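Local coordinates for cell division control protein 45 cdc45 putative (Entamoeba histolytica, PDB 6CC2), which probably acts in eukaryotic DNA replication as the Cdc45 subunit of the CMG replicative helicase, alongside MCM2-7 and GINS, at residues Y28-T32 with V33-V37. Sequence-based numbering, arbitrary orientation.
Sequences YVSPT and VDAIV
Thr32 caps the helix that starts at Val33. Its OG1 accepts a bond from Ala35 N at 2.9 Å, with an N-H...O angle of 153°. The torsion chi1 of 73° sets OG1 between the backbone N and the carbonyl carbon of Thr32, turned toward the first helical turn. OG1 also meets Asp84 OD2 in a second hydrogen bond, which should help fix its rotation. The carbonyl of Thr32 receives Ile36 N at 3.2 Å, the first i to i+4 bond of the helix. Ile36 CG1 lies 3.5 Å from the same oxygen.

Ala35 points back at the strand end. Its CB is 3.3 Å from both Ser30 O and Thr32 OG1. Val29 reaches this methyl with CG1, at 3.7 Å. That branch stands anti to the backbone N (chi1 -175°), which directs it toward the helix. Ser30 O also accepts Thr32 N at 2.9 Å. This bond closes an inverse gamma turn centred on Pro31, and the turn brings Thr32 to the cap.

Asp34 directs its carboxylate away from residues 28-32, where it is held by Ser181 OG and the backbone N of Val182 and Gly183.

The turn links strand 24-29 to helix 33-48 in a beta-alpha-beta unit completed by strand 53-57. Strand 24-29 runs between strands 53-57 and 77-83 in the parallel sheet, and Ser30 OG hydrogen-bonds Ile83 O at the end of the latter. Val33 packs on Ile206 of helix 199-213, and Ile36 meets Trp374 and Leu385 of helix 374-385.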
# COMPACT_ATOMS: atom_id res chain seq x y z
N TYR A 28 16.67 5.08 2.00
CA TYR A 28 15.53 5.97 1.83
C TYR A 28 14.30 5.11 1.49
O TYR A 28 14.31 4.38 0.51
CB TYR A 28 15.81 6.98 0.72
CG TYR A 28 16.93 7.95 0.99
CD1 TYR A 28 18.24 7.52 1.17
CD2 TYR A 28 16.69 9.31 1.06
CE1 TYR A 28 19.27 8.41 1.43
CE2 TYR A 28 17.70 10.22 1.30
CZ TYR A 28 18.99 9.76 1.50
OH TYR A 28 19.99 10.67 1.74
N VAL A 29 13.26 5.22 2.31
CA VAL A 29 12.15 4.29 2.28
C VAL A 29 10.89 5.07 1.95
O VAL A 29 10.50 5.96 2.72
CB VAL A 29 12.00 3.55 3.61
CG1 VAL A 29 10.91 2.50 3.50
CG2 VAL A 29 13.32 2.93 4.03
N SER A 30 10.29 4.76 0.84
CA SER A 30 9.00 5.35 0.48
C SER A 30 7.86 4.64 1.24
O SER A 30 8.04 3.55 1.77
CB SER A 30 8.82 5.27 -1.02
OG SER A 30 8.72 3.94 -1.44
N PRO A 31 6.67 5.27 1.31
CA PRO A 31 5.64 4.80 2.27
C PRO A 31 4.77 3.66 1.76
O PRO A 31 3.56 3.80 1.52
CB PRO A 31 4.82 6.06 2.53
CG PRO A 31 5.41 7.16 1.69
CD PRO A 31 6.32 6.56 0.69
N THR A 32 5.37 2.48 1.59
CA THR A 32 4.60 1.26 1.32
C THR A 32 5.06 0.17 2.27
O THR A 32 6.20 0.19 2.74
CB THR A 32 4.79 0.78 -0.14
OG1 THR A 32 6.06 0.21 -0.33
CG2 THR A 32 4.57 1.94 -1.14
N VAL A 33 4.17 -0.77 2.56
CA VAL A 33 4.55 -1.89 3.42
C VAL A 33 5.65 -2.70 2.76
O VAL A 33 6.57 -3.19 3.43
CB VAL A 33 3.32 -2.75 3.75
CG1 VAL A 33 3.75 -4.01 4.50
CG2 VAL A 33 2.30 -1.95 4.56
N ASP A 34 5.55 -2.89 1.44
CA ASP A 34 6.61 -3.59 0.69
C ASP A 34 7.97 -2.94 0.90
O ASP A 34 8.98 -3.62 1.07
CB ASP A 34 6.23 -3.60 -0.80
CG ASP A 34 7.01 -4.61 -1.62
OD1 ASP A 34 7.57 -5.60 -1.09
OD2 ASP A 34 7.03 -4.41 -2.86
N ALA A 35 8.02 -1.61 0.90
CA ALA A 35 9.27 -0.92 1.15
C ALA A 35 9.80 -1.21 2.55
O ALA A 35 11.01 -1.41 2.72
CB ALA A 35 9.11 0.59 0.94
N ILE A 36 8.93 -1.26 3.55
CA ILE A 36 9.38 -1.60 4.91
C ILE A 36 9.94 -3.01 4.93
O ILE A 36 10.97 -3.29 5.56
CB ILE A 36 8.26 -1.44 5.93
CG1 ILE A 36 7.70 -0.00 5.92
CG2 ILE A 36 8.77 -1.76 7.36
CD1 ILE A 36 6.62 0.26 6.96
N VAL A 37 9.27 -3.93 4.23
CA VAL A 37 9.76 -5.31 4.14
C VAL A 37 11.17 -5.34 3.56
O VAL A 37 12.05 -6.05 4.04
CB VAL A 37 8.80 -6.16 3.30
CG1 VAL A 37 9.43 -7.48 2.88
CG2 VAL A 37 7.47 -6.38 4.06